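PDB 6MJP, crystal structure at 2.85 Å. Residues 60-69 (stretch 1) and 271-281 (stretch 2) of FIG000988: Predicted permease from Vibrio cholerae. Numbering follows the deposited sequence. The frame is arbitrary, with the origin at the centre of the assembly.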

# COMPACT_ATOMS: atom_id res chain seq x y z
N GLY D 60 -2.06 7.52 -21.17
CA GLY D 60 -2.72 6.43 -21.87
C GLY D 60 -1.78 5.28 -22.17
O GLY D 60 -2.13 4.11 -21.97
N LEU D 61 -0.57 5.59 -22.65
CA LEU D 61 0.41 4.55 -22.96
C LEU D 61 0.63 3.62 -21.78
O LEU D 61 0.67 2.40 -21.92
CB LEU D 61 1.73 5.19 -23.37
CG LEU D 61 1.74 5.88 -24.73
CD1 LEU D 61 3.16 6.20 -25.14
CD2 LEU D 61 1.06 4.99 -25.75
N LEU D 62 0.79 4.20 -20.59
CA LEU D 62 1.10 3.42 -19.40
C LEU D 62 -0.13 2.76 -18.79
O LEU D 62 -0.01 1.72 -18.13
CB LEU D 62 1.80 4.31 -18.37
CG LEU D 62 2.78 3.62 -17.42
CD1 LEU D 62 3.78 2.79 -18.21
CD2 LEU D 62 3.50 4.64 -16.53
N MET D 63 -1.32 3.34 -18.99
CA MET D 63 -2.48 2.95 -18.21
C MET D 63 -3.43 2.00 -18.93
O MET D 63 -4.08 1.19 -18.26
CB MET D 63 -3.26 4.19 -17.76
CG MET D 63 -2.52 5.04 -16.73
SD MET D 63 -1.35 4.11 -15.70
CE MET D 63 -2.47 3.21 -14.61
N LEU D 64 -3.54 2.08 -20.25
CA LEU D 64 -4.37 1.13 -20.99
C LEU D 64 -4.08 -0.33 -20.65
O LEU D 64 -5.04 -1.07 -20.39
CB LEU D 64 -4.24 1.38 -22.49
CG LEU D 64 -4.81 2.72 -22.98
CD1 LEU D 64 -4.65 2.85 -24.48
CD2 LEU D 64 -6.27 2.88 -22.57
N PRO D 65 -2.81 -0.81 -20.64
CA PRO D 65 -2.57 -2.20 -20.22
C PRO D 65 -3.13 -2.50 -18.85
O PRO D 65 -3.92 -3.44 -18.68
CB PRO D 65 -1.04 -2.31 -20.21
CG PRO D 65 -0.56 -1.26 -21.12
CD PRO D 65 -1.55 -0.14 -21.03
N LEU D 66 -2.73 -1.72 -17.85
CA LEU D 66 -3.20 -1.94 -16.49
C LEU D 66 -4.71 -1.83 -16.41
O LEU D 66 -5.35 -2.56 -15.63
CB LEU D 66 -2.56 -0.93 -15.54
CG LEU D 66 -2.76 -1.23 -14.07
CD1 LEU D 66 -2.18 -2.59 -13.72
CD2 LEU D 66 -2.11 -0.15 -13.24
N SER D 67 -5.30 -0.94 -17.21
CA SER D 67 -6.75 -0.75 -17.20
C SER D 67 -7.48 -2.04 -17.51
O SER D 67 -8.29 -2.53 -16.70
CB SER D 67 -7.11 0.34 -18.21
OG SER D 67 -8.50 0.58 -18.22
N LEU D 68 -7.19 -2.63 -18.67
CA LEU D 68 -7.81 -3.89 -19.06
C LEU D 68 -7.39 -5.04 -18.14
O LEU D 68 -8.20 -5.90 -17.81
CB LEU D 68 -7.44 -4.21 -20.51
CG LEU D 68 -8.10 -5.46 -21.07
CD1 LEU D 68 -9.61 -5.33 -21.00
CD2 LEU D 68 -7.65 -5.69 -22.49
N TYR D 69 -6.12 -5.05 -17.72
CA TYR D 69 -5.60 -6.06 -16.80
C TYR D 69 -6.42 -6.14 -15.52
O TYR D 69 -6.93 -7.20 -15.15
CB TYR D 69 -4.14 -5.71 -16.49
CG TYR D 69 -3.30 -6.69 -15.69
CD1 TYR D 69 -2.82 -7.87 -16.25
CD2 TYR D 69 -2.91 -6.39 -14.39
CE1 TYR D 69 -2.01 -8.74 -15.52
CE2 TYR D 69 -2.11 -7.25 -13.65
CZ TYR D 69 -1.66 -8.42 -14.22
OH TYR D 69 -0.86 -9.24 -13.46
N SER D 271 6.39 -3.07 -28.18
CA SER D 271 6.23 -4.04 -27.09
C SER D 271 5.01 -3.72 -26.24
O SER D 271 4.45 -4.63 -25.61
CB SER D 271 7.48 -4.10 -26.21
OG SER D 271 7.61 -2.91 -25.46
N LEU D 272 4.60 -2.46 -26.19
CA LEU D 272 3.38 -2.12 -25.47
C LEU D 272 2.17 -2.74 -26.16
O LEU D 272 1.34 -3.40 -25.52
CB LEU D 272 3.24 -0.60 -25.39
CG LEU D 272 4.31 0.18 -24.61
CD1 LEU D 272 4.07 1.67 -24.72
CD2 LEU D 272 4.35 -0.25 -23.14
N VAL D 273 2.05 -2.53 -27.47
CA VAL D 273 0.92 -3.07 -28.22
C VAL D 273 0.93 -4.59 -28.20
O VAL D 273 -0.13 -5.22 -28.20
CB VAL D 273 0.96 -2.52 -29.65
CG1 VAL D 273 -0.28 -2.92 -30.40
CG2 VAL D 273 1.13 -1.01 -29.59
N VAL D 274 2.11 -5.21 -28.21
CA VAL D 274 2.19 -6.66 -28.16
C VAL D 274 1.98 -7.19 -26.74
O VAL D 274 1.61 -8.35 -26.56
CB VAL D 274 3.53 -7.13 -28.77
CG1 VAL D 274 3.71 -8.63 -28.66
CG2 VAL D 274 3.61 -6.72 -30.24
N CYS D 275 2.17 -6.35 -25.73
CA CYS D 275 2.08 -6.85 -24.36
C CYS D 275 0.64 -6.93 -23.88
O CYS D 275 0.36 -7.65 -22.92
CB CYS D 275 2.86 -5.96 -23.41
SG CYS D 275 1.89 -4.58 -22.79
N ILE D 276 -0.26 -6.18 -24.52
CA ILE D 276 -1.67 -6.10 -24.14
C ILE D 276 -2.28 -7.49 -24.16
O ILE D 276 -2.85 -7.92 -23.14
CB ILE D 276 -2.47 -5.15 -25.06
CG1 ILE D 276 -1.89 -3.73 -25.11
CG2 ILE D 276 -3.92 -5.09 -24.60
CD1 ILE D 276 -1.90 -3.04 -23.78
N PRO D 277 -2.21 -8.23 -25.27
CA PRO D 277 -2.79 -9.57 -25.26
C PRO D 277 -2.02 -10.55 -24.40
O PRO D 277 -2.64 -11.44 -23.81
CB PRO D 277 -2.77 -9.97 -26.74
CG PRO D 277 -1.60 -9.27 -27.28
CD PRO D 277 -1.62 -7.93 -26.59
N LEU D 278 -0.69 -10.43 -24.28
CA LEU D 278 0.05 -11.37 -23.45
C LEU D 278 -0.39 -11.28 -21.99
O LEU D 278 -0.58 -12.30 -21.32
CB LEU D 278 1.55 -11.12 -23.56
CG LEU D 278 2.15 -11.24 -24.96
CD1 LEU D 278 3.53 -10.61 -24.97
CD2 LEU D 278 2.20 -12.69 -25.42
N LEU D 279 -0.55 -10.04 -21.49
CA LEU D 279 -0.99 -9.84 -20.12
C LEU D 279 -2.40 -10.37 -19.91
O LEU D 279 -2.71 -10.95 -18.85
CB LEU D 279 -0.92 -8.35 -19.77
CG LEU D 279 0.46 -7.81 -19.40
CD1 LEU D 279 0.41 -6.31 -19.12
CD2 LEU D 279 1.05 -8.56 -18.21
N THR D 280 -3.27 -10.18 -20.91
CA THR D 280 -4.63 -10.72 -20.85
C THR D 280 -4.61 -12.23 -20.67
O THR D 280 -5.26 -12.77 -19.76
CB THR D 280 -5.39 -10.36 -22.13
OG1 THR D 280 -5.65 -8.95 -22.18
CG2 THR D 280 -6.70 -11.09 -22.20
N MET D 281 -3.88 -12.94 -21.54
CA MET D 281 -3.83 -14.39 -21.46
C MET D 281 -3.21 -14.86 -20.16
O MET D 281 -3.57 -15.93 -19.65
CB MET D 281 -3.06 -14.94 -22.66
CG MET D 281 -3.89 -14.98 -23.93
SD MET D 281 -5.22 -16.20 -23.82
CE MET D 281 -4.27 -17.72 -23.67

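Two helical segments, far apart in sequence, run in nearly the same direction, their axes 14° apart and 9.8 Å from each other at closest approach. No hydrogen bond crosses between them. Together they bury 397 Å², and the contact is one of side-chain packing, set in a four-residue rhythm: Leu 61 lies level with Leu 272, Pro 65 with Ile 276, and Tyr 69 with Thr 280. Pro 65, Leu 68 and Tyr 69 are buried, as are their partners Cys 275, Ile 276, Leu 279 and Thr 280, whereas Leu 61 is partly exposed.

Gly 60 takes no part in the packing, but its carbonyl helps carry the helix through this turn: Gly 60 O accepts a hydrogen bond from Leu 64 N at 3.0 Å. The contact opens at Leu 61, where the backbones are still well separated, with 7.7 Å between Leu 61 CA and Leu 272 CA. Leu 272, whose CA-to-CB bond points toward stretch 1, reaches across: its CD1 comes within 4.4 Å of Leu 61 CB. The CA-to-CB bond of Leu 61 points sideways to stretch 2, and at 4.4 Å between those two atoms the contact is a loose one. Leu 62 and Met 63 make no contact with stretch 2, and neither does Leu 64.

Pro 65 is the centre of the interface and, with 67 Å² covered, its largest single contributor. Here the helices draw close, Pro 65 CA and Ile 276 CA lying 5.6 Å apart. A compact ring suits such a place, offering apolar carbon without demanding the room of a long side chain. Pro 65 CG packs against Ile 276 CD1 at 3.5 Å, the shortest contact between the stretches. The CA-to-CB bond of Ile 276 points sideways, but with both chi angles in m its end comes nearer. Cys 275 SG lies 4.5 Å from Pro 65 CG, while Leu 279 CD1 approaches Pro 65 CB at 4.4 Å, so three residues of stretch 2 gather about one proline. The ring also leaves the nitrogen of Pro 65 without a proton to bond to the preceding turn, and the helix is kinked there; stretch 2 has its own kink at Pro 277, whose CA-to-CB bond points away from stretch 1.

The CA-to-CB bond of Leu 66 points away and Ser 67 is out of reach, so the next partner is Leu 68, whose CA-to-CB bond points toward stretch 2. Its CD2 lies 4.3 Å from Ile 276 CG2 and 3.8 Å from Thr 280 OG1. A hydroxyl beside a leucine methyl is acceptable because it is already satisfied: Thr 280 OG1 donates to Ile 276 O at 3.1 Å, one turn back in its own helix. Threonine can thus fit a mostly apolar seam without asking for a partner across it.

Tyr 69 closes the stretch. Its CA-to-CB bond points sideways, yet the ring comes nearer, and Tyr 69 CD1 rests 4.0 Å from Leu 279 CB in an oblique approach. The ring provides apolar surface here, while its hydroxyl is hydrogen-bonded elsewhere in the structure. Leu 279, whose CA-to-CB bond points toward stretch 1, thereby touches both Pro 65 and Tyr 69, linking two successive turns.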